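Local atomic coordinates of SGNH hydrolase-type esterase domain-containing protein (Slackia heliotrinireducens DSM 20476, PDB entry 4S1P), a protein that is a putative SGNH-family hydrolase, probably cleaving ester bonds by a serine-nucleophile mechanism, although its natural substrate is not known. Residues L9-T14 with Q70-G75; T15-P20 with P168-S173; V102-W107 with A146-P151. All blocks are in the same frame, centred on the assembly; numbering follows the deposited sequence.

Interaction 1: L9-T14 with Q70-G75; sequences LGNSLT and QEMSHG
The Gly-Asn-Ser-Leu turn, counterpart of the family's GDSL motif and carrying the presumed nucleophile Ser-12, is fastened to the loop leaving the neighbouring parallel strand 66-69. Gln-70 N donates to Leu-9 O (2.9 Å), nearly along the C=O axis. The Gln-70 side chain reaches across, CG anti to the backbone N and the chain bent at chi2 (-113°), so that its amide enters the turn. Its OE1 is gripped twice: by Asn-11 N at 2.9 Å, from above the carbonyl plane, and by Thr-14 OG1 at 2.7 Å, in that plane on a lone pair. Gln-70 NE2 gives one N-H to Asn-11 OD1 (2.8 Å, partner within the amide plane) and the other to Glu-71 O. The two side chains cross at about a right angle, with their amide planes 60° apart. Asn-11 OD1 also caps the helix through Leu-13 N at 3.1 Å. Leu-13 CD2 rests on Ser-73 CB (3.7 Å). Gly-10 CA lies 3.4 Å from Gln-70 OE1, where a side chain would clash. With OE1 and NE2 each engaged twice, the buried amide's orientation is fixed, tying Asn-11 and Thr-14, either side of Ser-12, to Gln-70.

Interaction 2: T15-P20 with P168-S173; sequences TANHMP and PSPAGS
Asn-17 carries this contact with one nitrogen. Its CG stands anti to the carbonyl carbon, beside the backbone N (chi1 -54°), and the amide is swung towards the start of helix 170-184. ND2 donates almost straight to Ser-173 OG (2.9 Å, 172° at the hydrogen) and, with a more bent bond, to Pro-168 O at 3.2 Å. Both acceptors lie close to the amide plane of Asn-17, so the pair fixes the rotation of that flat group; Pro-168 O, however, is approached from well above its own carbonyl plane. The other end of the amide, OD1, abuts Pro-170 CG at 3.5 Å, where the exposed proline ring crosses obliquely.

Ser-173 OG is the hub of the polar cluster. Anti to its carbonyl carbon, it meets Asn-17 ND2 and also a water at 2.7 Å, and that water donates to Ala-16 O (2.9 Å), linking the backbone of one segment to a side chain of the other. Ala-16 O accepts in addition from Met-19 N, within the tight link from helix 12-15 to helix 19-27. An apolar contact flanks the cluster, Ala-16 CB facing Pro-168 CG at 4.3 Å, while selenomethionine Met-19 packs its CG methylene on the carbonyl oxygen Ser-173 O (3.4 Å) and bends on towards Ala-177 and Leu-180 of helix 170-184.

Farther out, Ser-169 OG caps its own helix by accepting from Gly-172 N and also pairs with Glu-159 O, which sets the helix start that presents Pro-168 O and Ser-173. Pro-168 directly follows His-167, the histidine of a probable Ser-His-Asp triad. The contact thus joins the chain just after the presumed nucleophile to the C-terminal helix that follows the histidine, an arrangement consistent with the SGNH hydrolase fold.

Interaction 3: V102-W107 with A146-P151; sequences VIYGTW and ADVAAP
The parallel pairing of strands 100-105 and 144-147 outlasts the second strand: the last of the three bonds between 102-107 and 146-151 is made by Val-148 N, after the chain has already begun to turn towards helix 149-154. This is the edge of the five-stranded parallel sheet of the alpha/beta SGNH hydrolase fold, with 144-147 outermost. Ala-146 sits between two partners, its N donating to Ile-103 O (2.8 Å), nearly along the C=O axis, and its O accepting from Gly-105 N (2.8 Å) in the carbonyl plane. The third bond, Val-148 N to Gly-105 O at 3.1 Å, comes from above the carbonyl plane, where an inverse gamma turn is centred on Asp-147. Gly-105 has no side chain here; a CB would be tight against Ala-146 O.

Val-148 lies against two aromatic residues, one methyl to each. CG1, anti to the backbone N, meets the edge of the Trp-107 ring at CZ3, 3.8 Å away and near the ring plane, whereas CG2 approaches Tyr-104 CE1 obliquely, also at 3.8 Å. Thr-106 CG2 covers one face of the Tyr-104 ring, offset toward the rim. Both aromatic polar ends are held from outside: Tyr-104 OH by Leu-13 O, Trp-107 NE1 by Val-166 O close to the putative triad residues. Trp-107 also stacks on Phe-152 of the helix that begins here. On the side of the sheet bearing Tyr-104, the methyl of Ala-146 turns to Leu-180 and Thr-183 of helix 170-184.

The opening turn of helix 149-154 is capped by Asp-147, whose OD1 accepts from Ala-150 N. Alongside, the methyl of Ala-149 closes the contact, with CB 3.5 Å from Thr-106 O.

In the fold
Interactions 1 and 3 are buried at the ends of sheet strands, whereas interaction 2 is partly exposed, joining helices on one side of that sheet. Their chemistry follows: a side-chain amide within the turn in interaction 1, an amide and a bridging water in interaction 2, backbone pairing with aliphatic-aromatic packing in interaction 3. Tyr-104 connects all three, its ring touching Gln-70 and the Met-19 methyl. Trp-107 packs on both Leu-13 and Pro-168. Segment 15-20 follows 9-14 directly, and the two contacts cross along the chain; they bring the presumed nucleophile's turn and the chain after the putative triad histidine together, with interaction 3 alongside.

Interaction 1: L9-T14 with Q70-G75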
loop_
_atom_site.group_PDB
_atom_site.type_symbol
_atom_site.label_atom_id
_atom_site.label_comp_id
_atom_site.label_asym_id
_atom_site.label_seq_id
_atom_site.Cartn_x
_atom_site.Cartn_y
_atom_site.Cartn_z
ATOM N N LEU A 9 -6.923 -1.318 -0.549
ATOM C CA LEU A 9 -7.158 0.058 -0.888
ATOM C C LEU A 9 -5.862 0.630 -1.456
ATOM O O LEU A 9 -4.811 0.552 -0.802
ATOM C CB LEU A 9 -7.541 0.842 0.387
ATOM C CG LEU A 9 -8.535 0.172 1.347
ATOM C CD1 LEU A 9 -8.762 1.074 2.577
ATOM C CD2 LEU A 9 -9.826 -0.183 0.632
ATOM N N GLY A 10 -5.901 1.197 -2.654
ATOM C CA GLY A 10 -4.656 1.674 -3.269
ATOM C C GLY A 10 -4.820 2.301 -4.627
ATOM O O GLY A 10 -5.905 2.788 -4.976
ATOM N N ASN A 11 -3.738 2.272 -5.386
ATOM C CA ASN A 11 -3.729 2.826 -6.729
ATOM C C ASN A 11 -2.935 1.907 -7.636
ATOM O O ASN A 11 -2.946 0.686 -7.406
ATOM C CB ASN A 11 -3.327 4.288 -6.701
ATOM C CG ASN A 11 -1.905 4.515 -6.283
ATOM O OD1 ASN A 11 -1.036 3.637 -6.331
ATOM N ND2 ASN A 11 -1.642 5.746 -5.885
ATOM N N SER A 12 -2.319 2.405 -8.716
ATOM C CA SER A 12 -1.647 1.481 -9.623
ATOM C C SER A 12 -0.489 0.709 -8.976
ATOM O O SER A 12 -0.128 -0.356 -9.471
ATOM C CB SER A 12 -1.197 2.187 -10.912
ATOM O OG SER A 12 -0.033 2.898 -10.670
ATOM N N LEU A 13 0.076 1.168 -7.843
ATOM C CA LEU A 13 1.107 0.332 -7.200
ATOM C C LEU A 13 0.522 -0.973 -6.663
ATOM O O LEU A 13 1.238 -1.987 -6.504
ATOM C CB LEU A 13 1.866 1.092 -6.113
ATOM C CG LEU A 13 3.000 2.017 -6.586
ATOM C CD1 LEU A 13 2.509 3.167 -7.428
ATOM C CD2 LEU A 13 3.805 2.474 -5.393
ATOM N N THR A 14 -0.778 -0.959 -6.396
ATOM C CA THR A 14 -1.494 -2.172 -6.019
ATOM C C THR A 14 -1.968 -2.951 -7.241
ATOM O O THR A 14 -1.797 -4.158 -7.282
ATOM C CB THR A 14 -2.701 -1.815 -5.126
ATOM O OG1 THR A 14 -2.212 -1.384 -3.856
ATOM C CG2 THR A 14 -3.606 -3.035 -4.883
ATOM N N GLN A 70 -2.592 1.137 0.894
ATOM C CA GLN A 70 -1.454 1.634 0.118
ATOM C C GLN A 70 -1.672 3.093 -0.266
ATOM O O GLN A 70 -2.632 3.411 -0.945
ATOM C CB GLN A 70 -1.275 0.779 -1.154
ATOM C CG GLN A 70 -0.126 1.227 -2.056
ATOM C CD GLN A 70 -0.600 1.781 -3.377
ATOM O OE1 GLN A 70 -1.377 1.150 -4.091
ATOM N NE2 GLN A 70 -0.140 2.973 -3.714
ATOM N N GLU A 71 -0.737 3.951 0.168
ATOM C CA GLU A 71 -0.802 5.362 -0.099
ATOM C C GLU A 71 -0.145 5.707 -1.434
ATOM O O GLU A 71 0.743 5.008 -1.921
ATOM C CB GLU A 71 -0.076 6.123 1.016
ATOM C CG GLU A 71 -0.055 7.659 0.922
ATOM C CD GLU A 71 -1.456 8.268 0.964
ATOM O OE1 GLU A 71 -2.231 8.091 -0.013
ATOM O OE2 GLU A 71 -1.793 8.928 1.986
HETATM N N MSE A 72 -0.607 6.812 -2.010
HETATM C CA MSE A 72 0.050 7.444 -3.157
HETATM C C MSE A 72 1.548 7.419 -2.905
HETATM O O MSE A 72 2.009 7.711 -1.811
HETATM C CB MSE A 72 -0.551 8.846 -3.331
HETATM C CG MSE A 72 -0.191 9.490 -4.673
HETATM SE SE MSE A 72 1.508 10.464 -4.486
HETATM C CE MSE A 72 0.949 11.842 -3.195
ATOM N N SER A 73 2.300 7.110 -3.953
ATOM C CA SER A 73 3.667 6.617 -3.830
ATOM C C SER A 73 4.683 7.528 -3.167
ATOM O O SER A 73 5.662 7.026 -2.639
ATOM C CB SER A 73 4.215 6.181 -5.205
ATOM O OG SER A 73 4.239 7.264 -6.085
ATOM N N HIS A 74 4.466 8.850 -3.173
ATOM C CA HIS A 74 5.347 9.737 -2.402
ATOM C C HIS A 74 4.676 10.362 -1.194
ATOM O O HIS A 74 5.326 11.104 -0.418
ATOM C CB HIS A 74 6.030 10.809 -3.264
ATOM C CG HIS A 74 5.104 11.761 -3.942
ATOM N ND1 HIS A 74 4.518 12.807 -3.277
ATOM C CD2 HIS A 74 4.771 11.907 -5.247
ATOM C CE1 HIS A 74 3.826 13.539 -4.135
ATOM N NE2 HIS A 74 3.965 13.013 -5.343
ATOM N N GLY A 75 3.382 10.076 -1.040
ATOM C CA GLY A 75 2.623 10.687 0.062
ATOM C C GLY A 75 3.206 10.580 1.444
ATOM O O GLY A 75 3.236 11.560 2.192
#

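Interaction 2: T15-P20 with P168-S173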
loop_
_atom_site.group_PDB
_atom_site.type_symbol
_atom_site.label_atom_id
_atom_site.label_comp_id
_atom_site.label_asym_id
_atom_site.label_seq_id
_atom_site.Cartn_x
_atom_site.Cartn_y
_atom_site.Cartn_z
ATOM N N THR A 15 -2.555 -2.282 -8.233
ATOM C CA THR A 15 -3.235 -2.999 -9.305
ATOM C C THR A 15 -2.301 -3.424 -10.423
ATOM O O THR A 15 -2.650 -4.368 -11.155
ATOM C CB THR A 15 -4.368 -2.174 -9.906
ATOM O OG1 THR A 15 -3.869 -0.915 -10.367
ATOM C CG2 THR A 15 -5.473 -1.941 -8.901
ATOM N N ALA A 16 -1.140 -2.783 -10.547
ATOM C CA ALA A 16 -0.248 -3.100 -11.678
ATOM C C ALA A 16 0.122 -4.583 -11.718
ATOM O O ALA A 16 0.301 -5.250 -10.679
ATOM C CB ALA A 16 1.033 -2.229 -11.626
ATOM N N ASN A 17 0.267 -5.079 -12.956
ATOM C CA ASN A 17 0.781 -6.427 -13.183
ATOM C C ASN A 17 -0.016 -7.535 -12.526
ATOM O O ASN A 17 0.548 -8.561 -12.130
ATOM C CB ASN A 17 2.243 -6.525 -12.778
ATOM C CG ASN A 17 3.092 -5.477 -13.447
ATOM O OD1 ASN A 17 3.121 -5.406 -14.682
ATOM N ND2 ASN A 17 3.775 -4.653 -12.655
ATOM N N HIS A 18 -1.333 -7.318 -12.421
ATOM C CA HIS A 18 -2.232 -8.272 -11.815
ATOM C C HIS A 18 -1.791 -8.715 -10.429
ATOM O O HIS A 18 -2.029 -9.838 -9.996
ATOM C CB HIS A 18 -2.345 -9.493 -12.715
ATOM C CG HIS A 18 -2.897 -9.172 -14.076
ATOM N ND1 HIS A 18 -4.250 -9.077 -14.325
ATOM C CD2 HIS A 18 -2.278 -8.847 -15.229
ATOM C CE1 HIS A 18 -4.439 -8.757 -15.595
ATOM N NE2 HIS A 18 -3.255 -8.613 -16.164
HETATM N N MSE A 19 -1.206 -7.787 -9.697
HETATM C CA MSE A 19 -0.708 -8.151 -8.383
HETATM C C MSE A 19 -1.796 -8.667 -7.418
HETATM O O MSE A 19 -1.561 -9.623 -6.725
HETATM C CB MSE A 19 0.105 -7.010 -7.792
HETATM C CG MSE A 19 0.847 -7.422 -6.537
HETATM SE SE MSE A 19 -0.197 -7.272 -4.867
HETATM C CE MSE A 19 0.272 -5.421 -4.485
ATOM N N PRO A 20 -2.999 -8.050 -7.389
ATOM C CA PRO A 20 -4.033 -8.576 -6.490
ATOM C C PRO A 20 -4.382 -10.032 -6.810
ATOM O O PRO A 20 -4.620 -10.808 -5.895
ATOM C CB PRO A 20 -5.188 -7.613 -6.694
ATOM C CG PRO A 20 -4.497 -6.326 -7.045
ATOM C CD PRO A 20 -3.405 -6.773 -7.985
ATOM N N PRO A 168 6.176 -0.460 -10.162
ATOM C CA PRO A 168 6.893 -1.731 -10.129
ATOM C C PRO A 168 6.879 -2.391 -11.518
ATOM O O PRO A 168 5.918 -2.269 -12.272
ATOM C CB PRO A 168 6.075 -2.558 -9.146
ATOM C CG PRO A 168 4.656 -2.048 -9.323
ATOM C CD PRO A 168 4.798 -0.563 -9.630
ATOM N N SER A 169 7.972 -3.080 -11.829
ATOM C CA SER A 169 7.985 -4.016 -12.948
ATOM C C SER A 169 7.153 -5.236 -12.567
ATOM O O SER A 169 6.780 -5.414 -11.423
ATOM C CB SER A 169 9.419 -4.464 -13.204
ATOM O OG SER A 169 9.848 -5.306 -12.186
ATOM N N PRO A 170 6.900 -6.135 -13.521
ATOM C CA PRO A 170 6.255 -7.364 -13.120
ATOM C C PRO A 170 7.005 -8.094 -11.991
ATOM O O PRO A 170 6.367 -8.608 -11.079
ATOM C CB PRO A 170 6.254 -8.160 -14.428
ATOM C CG PRO A 170 6.103 -7.122 -15.462
ATOM C CD PRO A 170 7.006 -6.015 -14.985
ATOM N N ALA A 171 8.348 -8.135 -12.034
ATOM C CA ALA A 171 9.129 -8.738 -10.947
ATOM C C ALA A 171 8.924 -7.965 -9.616
ATOM O O ALA A 171 8.816 -8.570 -8.558
ATOM C CB ALA A 171 10.607 -8.807 -11.309
ATOM N N GLY A 172 8.879 -6.640 -9.685
ATOM C CA GLY A 172 8.598 -5.839 -8.491
ATOM C C GLY A 172 7.216 -6.104 -7.919
ATOM O O GLY A 172 7.066 -6.200 -6.702
ATOM N N SER A 173 6.220 -6.265 -8.785
ATOM C CA SER A 173 4.885 -6.613 -8.309
ATOM C C SER A 173 4.822 -7.993 -7.673
ATOM O O SER A 173 4.121 -8.212 -6.690
ATOM C CB SER A 173 3.866 -6.502 -9.410
ATOM O OG SER A 173 3.752 -5.150 -9.835
HETATM O O HOH W 1 1.673 -4.062 -8.422
#

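Interaction 3: V102-W107 with A146-P151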
loop_
_atom_site.group_PDB
_atom_site.type_symbol
_atom_site.label_atom_id
_atom_site.label_comp_id
_atom_site.label_asym_id
_atom_site.label_seq_id
_atom_site.Cartn_x
_atom_site.Cartn_y
_atom_site.Cartn_z
ATOM N N VAL A 102 -3.349 -3.777 7.441
ATOM C CA VAL A 102 -2.025 -4.092 6.908
ATOM C C VAL A 102 -1.546 -2.896 6.102
ATOM O O VAL A 102 -2.274 -2.436 5.228
ATOM C CB VAL A 102 -2.069 -5.350 5.999
ATOM C CG1 VAL A 102 -0.728 -5.636 5.360
ATOM C CG2 VAL A 102 -2.545 -6.562 6.794
ATOM N N ILE A 103 -0.339 -2.414 6.385
ATOM C CA ILE A 103 0.243 -1.371 5.590
ATOM C C ILE A 103 1.031 -2.013 4.444
ATOM O O ILE A 103 1.932 -2.822 4.686
ATOM C CB ILE A 103 1.182 -0.483 6.427
ATOM C CG1 ILE A 103 0.366 0.329 7.442
ATOM C CG2 ILE A 103 2.047 0.409 5.537
ATOM C CD1 ILE A 103 1.211 0.853 8.569
ATOM N N TYR A 104 0.709 -1.640 3.206
ATOM C CA TYR A 104 1.513 -2.029 2.034
ATOM C C TYR A 104 2.608 -0.951 1.981
ATOM O O TYR A 104 2.395 0.160 1.469
ATOM C CB TYR A 104 0.622 -2.085 0.815
ATOM C CG TYR A 104 1.282 -2.306 -0.557
ATOM C CD1 TYR A 104 2.657 -2.497 -0.734
ATOM C CD2 TYR A 104 0.493 -2.326 -1.674
ATOM C CE1 TYR A 104 3.208 -2.626 -2.023
ATOM C CE2 TYR A 104 1.012 -2.447 -2.942
ATOM C CZ TYR A 104 2.369 -2.615 -3.123
ATOM O OH TYR A 104 2.894 -2.706 -4.388
ATOM N N GLY A 105 3.754 -1.256 2.593
ATOM C CA GLY A 105 4.858 -0.302 2.626
ATOM C C GLY A 105 5.502 -0.326 1.243
ATOM O O GLY A 105 5.915 -1.367 0.760
ATOM N N THR A 106 5.575 0.804 0.596
ATOM C CA THR A 106 6.198 0.903 -0.703
ATOM C C THR A 106 7.619 1.511 -0.581
ATOM O O THR A 106 8.172 1.710 0.498
ATOM C CB THR A 106 5.302 1.707 -1.666
ATOM O OG1 THR A 106 5.208 3.083 -1.233
ATOM C CG2 THR A 106 3.878 1.108 -1.773
ATOM N N TRP A 107 8.196 1.764 -1.741
ATOM C CA TRP A 107 9.621 1.974 -1.900
ATOM C C TRP A 107 9.912 3.438 -2.252
ATOM O O TRP A 107 9.079 4.117 -2.861
ATOM C CB TRP A 107 10.142 1.034 -3.018
ATOM C CG TRP A 107 9.252 1.053 -4.191
ATOM C CD1 TRP A 107 9.261 1.953 -5.208
ATOM C CD2 TRP A 107 8.166 0.162 -4.451
ATOM N NE1 TRP A 107 8.241 1.695 -6.081
ATOM C CE2 TRP A 107 7.546 0.600 -5.632
ATOM C CE3 TRP A 107 7.618 -0.946 -3.769
ATOM C CZ2 TRP A 107 6.433 -0.034 -6.163
ATOM C CZ3 TRP A 107 6.511 -1.558 -4.300
ATOM C CH2 TRP A 107 5.927 -1.105 -5.474
ATOM N N ALA A 146 3.795 -4.694 5.755
ATOM C CA ALA A 146 4.405 -5.431 4.647
ATOM C C ALA A 146 5.464 -4.506 4.048
ATOM O O ALA A 146 5.111 -3.585 3.310
ATOM C CB ALA A 146 3.333 -5.813 3.644
ATOM N N ASP A 147 6.732 -4.708 4.444
ATOM C CA ASP A 147 7.808 -3.799 4.112
ATOM C C ASP A 147 8.386 -4.200 2.779
ATOM O O ASP A 147 9.317 -4.984 2.713
ATOM C CB ASP A 147 8.839 -3.833 5.231
ATOM C CG ASP A 147 9.984 -2.847 5.054
ATOM O OD1 ASP A 147 10.095 -2.246 3.968
ATOM O OD2 ASP A 147 10.795 -2.677 5.996
ATOM N N VAL A 148 7.851 -3.638 1.701
ATOM C CA VAL A 148 8.356 -3.987 0.386
ATOM C C VAL A 148 9.640 -3.203 0.066
ATOM O O VAL A 148 10.448 -3.627 -0.760
ATOM C CB VAL A 148 7.261 -3.857 -0.696
ATOM C CG1 VAL A 148 7.768 -4.386 -2.039
ATOM C CG2 VAL A 148 5.992 -4.616 -0.280
ATOM N N ALA A 149 9.853 -2.061 0.709
ATOM C CA ALA A 149 11.072 -1.307 0.472
ATOM C C ALA A 149 12.310 -2.118 0.790
ATOM O O ALA A 149 13.328 -1.984 0.105
ATOM C CB ALA A 149 11.080 -0.024 1.267
ATOM N N ALA A 150 12.279 -2.891 1.860
ATOM C CA ALA A 150 13.482 -3.641 2.269
ATOM C C ALA A 150 14.004 -4.566 1.147
ATOM O O ALA A 150 15.171 -4.425 0.748
ATOM C CB ALA A 150 13.236 -4.396 3.577
ATOM N N PRO A 151 13.148 -5.449 0.601
ATOM C CA PRO A 151 13.680 -6.280 -0.481
ATOM C C PRO A 151 13.931 -5.528 -1.774
ATOM O O PRO A 151 14.766 -5.953 -2.579
ATOM C CB PRO A 151 12.640 -7.379 -0.634
ATOM C CG PRO A 151 11.357 -6.820 -0.029
ATOM C CD PRO A 151 11.853 -5.954 1.114
#